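Side-chain contacts in thiazoline oxidase/subtilisin-like protease (Prochloron didemni, PDB 4H6X), which is a subtilisin-like protease that probably cleaves and macrocyclises precursor peptides in patellamide (cyanobactin) maturation by transamidation: residues 74-77 with 78-82; 95-98 with 99-102. All coordinates share one frame; numbering follows the deposited sequence.

Contact 1 of 2, residues 74-77 with 78-82; sequences AAFQ and SIRDQ
With chi1 at -179° on Phe76 and 170° on Arg80, CG of each residue lies opposite its own backbone N, and the two side chains, one turn apart on helix 70-82, come together on one flank of this alpha-helix. The Arg80 chain then bends at chi3 (-86°), which carries its guanidinium over to the ring. The two planes stand almost perpendicular: NH2 of Arg80 arrives in the plane of the ring at its edge, 3.6 Å from CE2 of Phe76, while CE2 in turn sits over one face of the guanidinium, offset toward its rim. This is an edge contact by the ring, and it leaves the guanidinium N-H groups to other partners. NH2 of Arg80 forms a salt bridge to Asp108 of helix 101-118, and the Phe76 ring packs on that same helix, so the ring and the charge both meet helix 101-118. The backbone carries the regular i to i+4 bonds of the helix, in which Arg80 N reaches Phe76 O at 3.0 Å and Asp81 N reaches Gln77 O at 2.9 Å. The Gln77 chain, extended beyond CG, gives its NE2 to Pro262 O. Ile79, on the buried side, lays CG1 3.4 Å from Ala75 O and reaches on to Ala92 and Val96 of helix 87-96. One turn on from Ser78, the amide of Gln82 comes back to it: its NE2 donates to Ser78 OG at 3.0 Å, with the oxygen lying essentially in the amide plane.

Contact 2 of 2, residues 95-98 with 99-102; sequences AVIP and DTKD
Ile97 and Thr100 meet nearly at right angles across the type I beta turn of residues 97-100, which joins helix 87-96 to helix 101-118, the branch of one side chain set against the hydroxyl of the other. OG1 of Thr100 lies 3.5 Å from CB of Ile97 and a little farther from its CG2; this is van der Waals packing, and the hydroxyl has its hydrogen bond with Asp72 OD2 of helix 70-82. Thr100 stands at the N-cap position of helix 101-118, yet its side chain makes no capping bond. Lys101 runs obliquely to Ile97. Its chi1 of 66° places CG between the backbone N and the carbonyl carbon, and from there the extended chain passes the carbonyl oxygens of the turn, with CB 3.2 Å from Ile97 O and CG 3.8 Å from Pro98 O. The ammonium group continues past them to a salt bridge with Glu94 OE1 on the preceding helix. Shortened to an alanine, this position would probably leave Glu94 without its positive mate and uncover the side of Pro98 O along which the methylenes now lie. Ile97 O closes the turn by taking two weak bonds, from Lys101 N at 3.0 Å with a bent N-H...O angle of 132°, and from Thr100 N at 3.4 Å. Pro98 O, by contrast, is served by water. One molecule donates to Pro98 O at 3.1 Å, accepts from Asp102 N at 3.2 Å, and gives a weak second bond to Asp102 OD2.

Contact 1 comes first along the chain, on helix 70-82; contact 2 follows at the turn between helix 87-96 and helix 101-118. Their centres are about 12 Å apart, on the same side of the chain's centre, and their side chains touch. CB of Phe76 lies 3.7 Å from Ile97 CD1, while Val96 CG1 is 3.9 Å from Ile79 CD1 and also packs on Ala75. Helix 70-82 thus packs against the end of helix 87-96 and the turn after it, with Phe76 also meeting Ile104 and Val105 of helix 101-118. That helix carries His109, which with Asp39 and Ser274 probably forms the Ser-His-Asp triad expected of a subtilisin-like protease; the side chain of Arg80 lies near those residues without touching them.

Contact 1 of 2, residues 74-77 with 78-82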
# COMPACT_ATOMS: atom_id res chain seq x y z
N ALA A 74 -6.00 14.91 -16.45
CA ALA A 74 -6.65 16.16 -16.00
C ALA A 74 -8.16 16.05 -16.08
O ALA A 74 -8.86 16.54 -15.20
CB ALA A 74 -6.15 17.37 -16.79
N ALA A 75 -8.65 15.41 -17.14
CA ALA A 75 -10.07 15.17 -17.30
C ALA A 75 -10.63 14.30 -16.17
O ALA A 75 -11.67 14.60 -15.59
CB ALA A 75 -10.35 14.55 -18.66
N PHE A 76 -9.95 13.20 -15.88
CA PHE A 76 -10.34 12.33 -14.76
C PHE A 76 -10.32 13.12 -13.45
O PHE A 76 -11.23 13.00 -12.64
CB PHE A 76 -9.38 11.14 -14.67
CG PHE A 76 -9.71 10.16 -13.58
CD1 PHE A 76 -10.53 9.07 -13.83
CD2 PHE A 76 -9.18 10.32 -12.31
CE1 PHE A 76 -10.84 8.16 -12.82
CE2 PHE A 76 -9.47 9.41 -11.29
CZ PHE A 76 -10.32 8.34 -11.55
N GLN A 77 -9.27 13.90 -13.24
CA GLN A 77 -9.10 14.61 -11.98
C GLN A 77 -10.11 15.74 -11.78
O GLN A 77 -10.52 16.00 -10.65
CB GLN A 77 -7.66 15.09 -11.81
CG GLN A 77 -6.71 13.92 -11.62
CD GLN A 77 -5.26 14.29 -11.81
OE1 GLN A 77 -4.89 15.46 -11.78
NE2 GLN A 77 -4.41 13.27 -11.98
N SER A 78 -10.51 16.39 -12.88
CA SER A 78 -11.58 17.39 -12.84
C SER A 78 -12.91 16.78 -12.43
O SER A 78 -13.61 17.33 -11.57
CB SER A 78 -11.74 18.12 -14.19
OG SER A 78 -13.01 18.75 -14.25
N ILE A 79 -13.25 15.64 -13.02
CA ILE A 79 -14.45 14.89 -12.65
C ILE A 79 -14.46 14.47 -11.17
O ILE A 79 -15.49 14.58 -10.50
CB ILE A 79 -14.66 13.68 -13.59
CG1 ILE A 79 -15.03 14.18 -15.00
CG2 ILE A 79 -15.76 12.75 -13.08
CD1 ILE A 79 -14.82 13.16 -16.11
N ARG A 80 -13.31 14.02 -10.66
CA ARG A 80 -13.20 13.68 -9.24
C ARG A 80 -13.38 14.93 -8.37
O ARG A 80 -14.15 14.92 -7.42
CB ARG A 80 -11.85 13.04 -8.94
CG ARG A 80 -11.55 12.87 -7.46
CD ARG A 80 -10.06 12.66 -7.27
NE ARG A 80 -9.74 11.26 -7.41
CZ ARG A 80 -8.57 10.76 -7.80
NH1 ARG A 80 -7.54 11.52 -8.15
NH2 ARG A 80 -8.47 9.45 -7.85
N ASP A 81 -12.66 16.00 -8.71
CA ASP A 81 -12.74 17.28 -8.00
C ASP A 81 -14.16 17.87 -7.94
O ASP A 81 -14.51 18.55 -6.98
CB ASP A 81 -11.75 18.29 -8.58
CG ASP A 81 -10.30 17.91 -8.30
OD1 ASP A 81 -10.05 16.99 -7.49
OD2 ASP A 81 -9.40 18.55 -8.89
N GLN A 82 -14.97 17.57 -8.96
CA GLN A 82 -16.36 18.00 -9.04
C GLN A 82 -17.25 17.22 -8.09
O GLN A 82 -18.34 17.68 -7.74
CB GLN A 82 -16.90 17.82 -10.45
CG GLN A 82 -16.35 18.83 -11.46
CD GLN A 82 -16.85 18.53 -12.85
OE1 GLN A 82 -18.05 18.33 -13.05
NE2 GLN A 82 -15.93 18.44 -13.80

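Contact 2 of 2, residues 95-98 with 99-102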
# COMPACT_ATOMS: atom_id res chain seq x y z
N ALA A 95 -18.02 10.37 -21.61
CA ALA A 95 -18.09 11.51 -22.51
C ALA A 95 -16.71 12.03 -22.95
O ALA A 95 -16.56 12.55 -24.05
CB ALA A 95 -18.91 12.63 -21.87
N VAL A 96 -15.70 11.88 -22.09
CA VAL A 96 -14.42 12.54 -22.33
C VAL A 96 -13.21 11.60 -22.38
O VAL A 96 -12.29 11.81 -23.17
CB VAL A 96 -14.22 13.73 -21.34
CG1 VAL A 96 -13.93 13.24 -19.92
CG2 VAL A 96 -13.13 14.67 -21.84
N ILE A 97 -13.19 10.57 -21.54
CA ILE A 97 -12.07 9.61 -21.58
C ILE A 97 -12.57 8.16 -21.65
O ILE A 97 -12.20 7.34 -20.81
CB ILE A 97 -11.09 9.83 -20.40
CG1 ILE A 97 -11.86 9.94 -19.07
CG2 ILE A 97 -10.20 11.05 -20.66
CD1 ILE A 97 -11.00 9.96 -17.82
N PRO A 98 -13.41 7.83 -22.66
CA PRO A 98 -14.03 6.50 -22.71
C PRO A 98 -13.00 5.37 -22.84
O PRO A 98 -13.16 4.31 -22.24
CB PRO A 98 -14.92 6.57 -23.97
CG PRO A 98 -14.26 7.61 -24.83
CD PRO A 98 -13.73 8.63 -23.86
N ASP A 99 -11.92 5.62 -23.59
CA ASP A 99 -10.95 4.58 -23.91
C ASP A 99 -9.79 4.48 -22.93
O ASP A 99 -9.02 3.51 -22.96
CB ASP A 99 -10.42 4.78 -25.33
CG ASP A 99 -11.53 4.80 -26.37
OD1 ASP A 99 -12.52 4.04 -26.24
OD2 ASP A 99 -11.40 5.60 -27.32
N THR A 100 -9.64 5.47 -22.05
CA THR A 100 -8.51 5.47 -21.12
C THR A 100 -8.91 5.48 -19.64
O THR A 100 -8.04 5.35 -18.77
CB THR A 100 -7.58 6.65 -21.40
OG1 THR A 100 -8.37 7.84 -21.41
CG2 THR A 100 -6.84 6.47 -22.77
N LYS A 101 -10.19 5.65 -19.35
CA LYS A 101 -10.68 5.75 -17.98
C LYS A 101 -10.29 4.57 -17.08
O LYS A 101 -9.98 4.77 -15.90
CB LYS A 101 -12.20 5.93 -17.95
CG LYS A 101 -12.99 4.73 -18.45
CD LYS A 101 -14.49 4.99 -18.34
CE LYS A 101 -15.30 3.80 -18.83
NZ LYS A 101 -16.76 3.95 -18.54
N ASP A 102 -10.34 3.35 -17.62
CA ASP A 102 -10.07 2.14 -16.84
C ASP A 102 -8.60 2.09 -16.43
O ASP A 102 -8.30 1.87 -15.25
CB ASP A 102 -10.43 0.87 -17.63
CG ASP A 102 -11.91 0.75 -17.90
OD1 ASP A 102 -12.72 0.97 -16.97
OD2 ASP A 102 -12.27 0.41 -19.05
O HOH W 1 -11.20 2.64 -20.57